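Local coordinates for purine catabolism protein pucG (Bacillus subtilis, PDB 3ISL) that transfers the amino group of (S)-ureidoglycine to glyoxylate with the help of pyridoxal 5'-phosphate, giving oxalurate and glycine in purine breakdown, at residues G145-G150 with C319-V324; L311-D316 with V323-E328. All blocks are in the same frame, centred on the assembly; numbering follows the deposited sequence.

Contact 1 of 2, residues G145-G150 with C319-V324; sequences GETSTG and CKMPVV. With PLP (pyridoxal-5'-phosphate), chain C.
Gly150 and Met321 bring the two backbones to a CA–CA separation of 5.3 Å, where Met321 N donates a fairly straight hydrogen bond to Gly150 O (2.7 Å, 162° at the hydrogen). Gly150 O also accepts from a water that donates in turn to Val324 O, so one carbonyl ties the loop to both ends of the type I turn Met321–Val324. Gly150 has a phi of 75°, a value glycine adopts easily. Across the interface Met321 holds its CG anti to the backbone N, and SD lies 3.8 Å from Gly145 CA. The chain then bends at chi3, bringing CE to 3.5 Å from Thr147 CA. A CB on Gly145 would run into SD. Thr147 and Val324 cross at about a right angle, with CG2 of Thr147 4.0 Å from CG2 of Val324. The other branch of Thr147, OG1, forms a hydrogen bond to PLP O3 at 3.2 Å. Lys320 NZ donates to Met321 O and Val324 O, bridging the ends of the turn, and makes a salt bridge with Glu299 of helix 288-308. Ser148 OG donates to Glu146 OE1 from above the carboxylate plane, and the backbone N-H groups of Phe97 and Gly98 also hold that carboxylate in place. The chemistry is thus divided: thioether and methyl groups back the strand end that lines the pyridoxal phosphate pocket, while backbone, water and lysine bonds hold the turn, consistent with a second-shell role in positioning Thr147 beside the cofactor's phenolic oxygen.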
loop_
_atom_site.group_PDB
_atom_site.type_symbol
_atom_site.label_atom_id
_atom_site.label_comp_id
_atom_site.label_asym_id
_atom_site.label_seq_id
_atom_site.Cartn_x
_atom_site.Cartn_y
_atom_site.Cartn_z
ATOM N N GLY A 145 -10.204 -15.773 12.105
ATOM C CA GLY A 145 -10.312 -15.237 13.472
ATOM C C GLY A 145 -10.957 -13.837 13.392
ATOM O O GLY A 145 -10.428 -12.939 12.705
ATOM N N GLU A 146 -12.100 -13.643 14.061
ATOM C CA GLU A 146 -12.754 -12.291 14.098
ATOM C C GLU A 146 -12.286 -11.584 15.327
ATOM O O GLU A 146 -12.675 -12.009 16.451
ATOM C CB GLU A 146 -14.287 -12.398 14.334
ATOM C CG GLU A 146 -15.140 -12.633 13.136
ATOM C CD GLU A 146 -15.259 -11.417 12.256
ATOM O OE1 GLU A 146 -14.948 -10.300 12.704
ATOM O OE2 GLU A 146 -15.705 -11.569 11.114
ATOM N N THR A 147 -11.517 -10.498 15.155
ATOM C CA THR A 147 -11.032 -9.759 16.267
ATOM C C THR A 147 -12.164 -8.981 16.848
ATOM O O THR A 147 -12.090 -8.634 18.023
ATOM C CB THR A 147 -9.898 -8.744 15.920
ATOM O OG1 THR A 147 -10.334 -7.915 14.842
ATOM C CG2 THR A 147 -8.660 -9.469 15.494
ATOM N N SER A 148 -13.187 -8.689 16.041
ATOM C CA SER A 148 -14.321 -7.907 16.505
ATOM C C SER A 148 -15.037 -8.640 17.645
ATOM O O SER A 148 -15.584 -8.033 18.524
ATOM C CB SER A 148 -15.307 -7.612 15.334
ATOM O OG SER A 148 -15.858 -8.840 14.809
ATOM N N THR A 149 -15.051 -9.956 17.599
ATOM C CA THR A 149 -15.777 -10.756 18.590
ATOM C C THR A 149 -14.832 -11.619 19.444
ATOM O O THR A 149 -15.214 -12.126 20.462
ATOM C CB THR A 149 -16.895 -11.615 17.966
ATOM O OG1 THR A 149 -16.365 -12.728 17.239
ATOM C CG2 THR A 149 -17.858 -10.759 17.053
ATOM N N GLY A 150 -13.581 -11.725 19.036
ATOM C CA GLY A 150 -12.588 -12.571 19.719
ATOM C C GLY A 150 -12.728 -14.072 19.503
ATOM O O GLY A 150 -12.191 -14.850 20.300
ATOM N N CYS A 319 -14.307 -21.420 21.671
ATOM C CA CYS A 319 -13.722 -20.946 20.438
ATOM C C CYS A 319 -13.041 -19.589 20.704
ATOM O O CYS A 319 -13.175 -18.676 19.900
ATOM C CB CYS A 319 -14.820 -20.822 19.354
ATOM S SG CYS A 319 -16.218 -19.697 19.878
ATOM N N LYS A 320 -12.289 -19.457 21.799
ATOM C CA LYS A 320 -11.660 -18.189 22.104
ATOM C C LYS A 320 -10.424 -17.993 21.200
ATOM O O LYS A 320 -9.532 -18.813 21.187
ATOM C CB LYS A 320 -11.186 -18.074 23.536
ATOM C CG LYS A 320 -10.537 -16.665 23.809
ATOM C CD LYS A 320 -9.883 -16.586 25.245
ATOM C CE LYS A 320 -9.170 -15.253 25.408
ATOM N NZ LYS A 320 -7.937 -15.204 24.531
ATOM N N MET A 321 -10.380 -16.891 20.484
ATOM C CA MET A 321 -9.164 -16.552 19.728
ATOM C C MET A 321 -7.969 -16.358 20.702
ATOM O O MET A 321 -8.049 -15.554 21.622
ATOM C CB MET A 321 -9.405 -15.268 18.920
ATOM C CG MET A 321 -8.392 -15.047 17.786
ATOM S SD MET A 321 -8.764 -13.667 16.626
ATOM C CE MET A 321 -9.968 -12.830 17.509
ATOM N N PRO A 322 -6.841 -17.039 20.479
ATOM C CA PRO A 322 -5.776 -16.970 21.528
ATOM C C PRO A 322 -5.182 -15.552 21.658
ATOM O O PRO A 322 -4.902 -15.108 22.796
ATOM C CB PRO A 322 -4.683 -17.976 21.039
ATOM C CG PRO A 322 -5.461 -18.928 20.093
ATOM C CD PRO A 322 -6.457 -17.947 19.373
ATOM N N VAL A 323 -5.153 -14.829 20.542
ATOM C CA VAL A 323 -4.460 -13.520 20.485
ATOM C C VAL A 323 -5.311 -12.290 20.794
ATOM O O VAL A 323 -4.823 -11.163 20.703
ATOM C CB VAL A 323 -3.565 -13.357 19.214
ATOM C CG1 VAL A 323 -2.543 -14.541 19.137
ATOM C CG2 VAL A 323 -4.417 -13.315 17.918
ATOM N N VAL A 324 -6.554 -12.488 21.232
ATOM C CA VAL A 324 -7.375 -11.357 21.625
ATOM C C VAL A 324 -8.100 -11.842 22.836
ATOM O O VAL A 324 -8.487 -13.000 22.898
ATOM C CB VAL A 324 -8.389 -10.986 20.482
ATOM C CG1 VAL A 324 -9.395 -9.962 20.930
ATOM C CG2 VAL A 324 -7.626 -10.427 19.247
HETATM N N1 PLP C . -9.618 -8.760 8.393
HETATM C C2 PLP C . -9.521 -9.100 9.822
HETATM C C2A PLP C . -9.932 -10.321 10.392
HETATM C C3 PLP C . -9.004 -8.198 10.761
HETATM O O3 PLP C . -8.906 -8.518 12.091
HETATM C C4 PLP C . -8.535 -6.954 10.404
HETATM C C4A PLP C . -7.944 -5.996 11.510
HETATM C C5 PLP C . -8.594 -6.595 9.063
HETATM C C6 PLP C . -9.134 -7.451 8.052
HETATM C C5A PLP C . -8.127 -5.216 8.733
HETATM O O4P PLP C . -7.186 -5.255 7.766
HETATM P P PLP C . -6.611 -3.816 7.450
HETATM O O1P PLP C . -7.078 -2.771 8.457
HETATM O O2P PLP C . -7.116 -3.640 5.876
HETATM O O3P PLP C . -4.935 -3.913 7.382
HETATM O O HOH W 1 -11.201 -13.415 22.494
#

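Contact 2 of 2, residues L311-D316 with V323-E328; sequences LRLFGD and VVTCVE
Phe314 turns the edge of its ring to both neighbours across the contact: Cys326 CB, 4.1 Å from CD2, and Glu328 OE1 lie near the ring plane. The Glu328 carboxylate, at the end of a chain extended beyond CG, sets OE1 3.6 Å from Phe314 CA and OE2 3.6 Å from Arg312 CB. The Arg312 guanidinium is tilted 44° from that carboxylate and leads off, leaving NE 5.8 Å from OE2, too far for a salt bridge. An alanine in place of Glu328 would remove CG and the carboxylate, and would probably open a gap beside Phe314 and leave Arg312 without the nearby negative charge. The backbones meet in a single beta bridge, Leu313 with Val327, flanked by Glu328 N to Arg312 O (2.8 Å, nearly along the C=O axis) and Phe314 N to Cys326 O (2.9 Å). The apolar side chains meet separately: Leu311 CD1 packs against Val327 CG1 at 3.7 Å, and Leu313 CD2 reaches Thr325 CG2. The segment 311-316, which follows helix 288-308, thereby edges strand 324-328; that strand pairs antiparallel with 361-365, whose Ile361 touches Phe314 and Cys326, while Leu311 and Leu313 rest on Ile306 of the helix.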
loop_
_atom_site.group_PDB
_atom_site.type_symbol
_atom_site.label_atom_id
_atom_site.label_comp_id
_atom_site.label_asym_id
_atom_site.label_seq_id
_atom_site.Cartn_x
_atom_site.Cartn_y
_atom_site.Cartn_z
ATOM N N LEU A 311 -12.452 -9.280 36.989
ATOM C CA LEU A 311 -13.128 -9.018 35.711
ATOM C C LEU A 311 -13.565 -10.313 35.001
ATOM O O LEU A 311 -13.015 -11.378 35.241
ATOM C CB LEU A 311 -12.247 -8.144 34.763
ATOM C CG LEU A 311 -11.905 -6.724 35.252
ATOM C CD1 LEU A 311 -10.815 -6.092 34.442
ATOM C CD2 LEU A 311 -13.087 -5.812 35.271
ATOM N N ARG A 312 -14.542 -10.210 34.114
ATOM C CA ARG A 312 -15.012 -11.381 33.347
ATOM C C ARG A 312 -14.698 -11.261 31.851
ATOM O O ARG A 312 -14.671 -10.152 31.303
ATOM C CB ARG A 312 -16.516 -11.576 33.516
ATOM C CG ARG A 312 -17.104 -10.989 34.813
ATOM C CD ARG A 312 -18.137 -11.887 35.419
ATOM N NE ARG A 312 -17.534 -12.630 36.522
ATOM C CZ ARG A 312 -18.027 -13.745 37.062
ATOM N NH1 ARG A 312 -19.172 -14.288 36.624
ATOM N NH2 ARG A 312 -17.363 -14.321 38.059
ATOM N N LEU A 313 -14.479 -12.384 31.187
ATOM C CA LEU A 313 -14.326 -12.371 29.730
ATOM C C LEU A 313 -15.683 -12.503 29.019
ATOM O O LEU A 313 -16.566 -13.213 29.479
ATOM C CB LEU A 313 -13.366 -13.485 29.287
ATOM C CG LEU A 313 -11.955 -13.406 29.905
ATOM C CD1 LEU A 313 -11.030 -14.489 29.303
ATOM C CD2 LEU A 313 -11.350 -12.017 29.725
ATOM N N PHE A 314 -15.834 -11.797 27.906
ATOM C CA PHE A 314 -16.935 -12.013 26.983
ATOM C C PHE A 314 -16.704 -13.263 26.138
ATOM O O PHE A 314 -15.543 -13.597 25.780
ATOM C CB PHE A 314 -17.033 -10.802 26.048
ATOM C CG PHE A 314 -17.941 -10.992 24.845
ATOM C CD1 PHE A 314 -19.316 -10.939 24.988
ATOM C CD2 PHE A 314 -17.404 -11.186 23.578
ATOM C CE1 PHE A 314 -20.183 -11.107 23.861
ATOM C CE2 PHE A 314 -18.241 -11.332 22.446
ATOM C CZ PHE A 314 -19.614 -11.301 22.578
ATOM N N GLY A 315 -17.804 -13.952 25.812
ATOM C CA GLY A 315 -17.764 -14.827 24.649
ATOM C C GLY A 315 -17.605 -16.300 24.965
ATOM O O GLY A 315 -17.316 -16.666 26.122
ATOM N N ASP A 316 -17.825 -17.131 23.930
ATOM C CA ASP A 316 -17.814 -18.598 24.027
ATOM C C ASP A 316 -16.366 -19.024 24.267
ATOM O O ASP A 316 -15.517 -18.872 23.378
ATOM C CB ASP A 316 -18.304 -19.202 22.706
ATOM C CG ASP A 316 -18.764 -20.637 22.829
ATOM O OD1 ASP A 316 -18.007 -21.517 23.315
ATOM O OD2 ASP A 316 -19.906 -20.896 22.388
ATOM N N VAL A 323 -5.153 -14.829 20.542
ATOM C CA VAL A 323 -4.460 -13.520 20.485
ATOM C C VAL A 323 -5.311 -12.290 20.794
ATOM O O VAL A 323 -4.823 -11.163 20.703
ATOM C CB VAL A 323 -3.565 -13.357 19.214
ATOM C CG1 VAL A 323 -2.543 -14.541 19.137
ATOM C CG2 VAL A 323 -4.417 -13.315 17.918
ATOM N N VAL A 324 -6.554 -12.488 21.232
ATOM C CA VAL A 324 -7.375 -11.357 21.625
ATOM C C VAL A 324 -8.100 -11.842 22.836
ATOM O O VAL A 324 -8.487 -13.000 22.898
ATOM C CB VAL A 324 -8.389 -10.986 20.482
ATOM C CG1 VAL A 324 -9.395 -9.962 20.930
ATOM C CG2 VAL A 324 -7.626 -10.427 19.247
ATOM N N THR A 325 -8.326 -10.929 23.773
ATOM C CA THR A 325 -8.998 -11.236 25.009
ATOM C C THR A 325 -10.008 -10.134 25.242
ATOM O O THR A 325 -9.632 -8.957 25.279
ATOM C CB THR A 325 -7.941 -11.272 26.134
ATOM O OG1 THR A 325 -7.172 -12.429 25.888
ATOM C CG2 THR A 325 -8.622 -11.407 27.580
ATOM N N CYS A 326 -11.278 -10.504 25.298
ATOM C CA CYS A 326 -12.386 -9.547 25.353
ATOM C C CYS A 326 -12.815 -9.456 26.806
ATOM O O CYS A 326 -13.335 -10.433 27.368
ATOM C CB CYS A 326 -13.586 -10.026 24.485
ATOM S SG CYS A 326 -13.175 -10.265 22.767
ATOM N N VAL A 327 -12.599 -8.285 27.406
ATOM C CA VAL A 327 -12.848 -8.099 28.820
ATOM C C VAL A 327 -14.136 -7.320 28.953
ATOM O O VAL A 327 -14.286 -6.274 28.321
ATOM C CB VAL A 327 -11.699 -7.339 29.503
ATOM C CG1 VAL A 327 -11.969 -7.122 31.047
ATOM C CG2 VAL A 327 -10.354 -8.047 29.248
ATOM N N GLU A 328 -15.048 -7.819 29.798
ATOM C CA GLU A 328 -16.349 -7.187 30.008
ATOM C C GLU A 328 -16.161 -5.918 30.825
ATOM O O GLU A 328 -15.523 -5.946 31.894
ATOM C CB GLU A 328 -17.374 -8.175 30.652
ATOM C CG GLU A 328 -18.005 -9.137 29.609
ATOM C CD GLU A 328 -18.940 -10.233 30.163
ATOM O OE1 GLU A 328 -19.516 -10.974 29.312
ATOM O OE2 GLU A 328 -19.108 -10.353 31.412
HETATM O O HOH W 2 -15.731 -7.792 34.001
#

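Contacts 1 and 2 illustrate how neighbouring parts of one chain can serve two interfaces: their centres are 9 Å apart, and their second segments overlap at Val323 and Val324, at the point where the turn of contact 1 runs into the strand of contact 2. Thr149 O packs at 3.6 Å from Cys326 SG and 3.7 Å from Phe314 CE2, so the two contacts touch. Lys320 NZ adds a hydrogen bond to Thr325 OG1. Contact 1 reaches the cofactor through Gly145 and Thr147, whose side chain is about 4 Å from that of Lys198, the lysine that carries pyridoxal phosphate but is unattached here. Contact 2 stands farther back, with the Cys326 side chain about 12 Å from the cofactor.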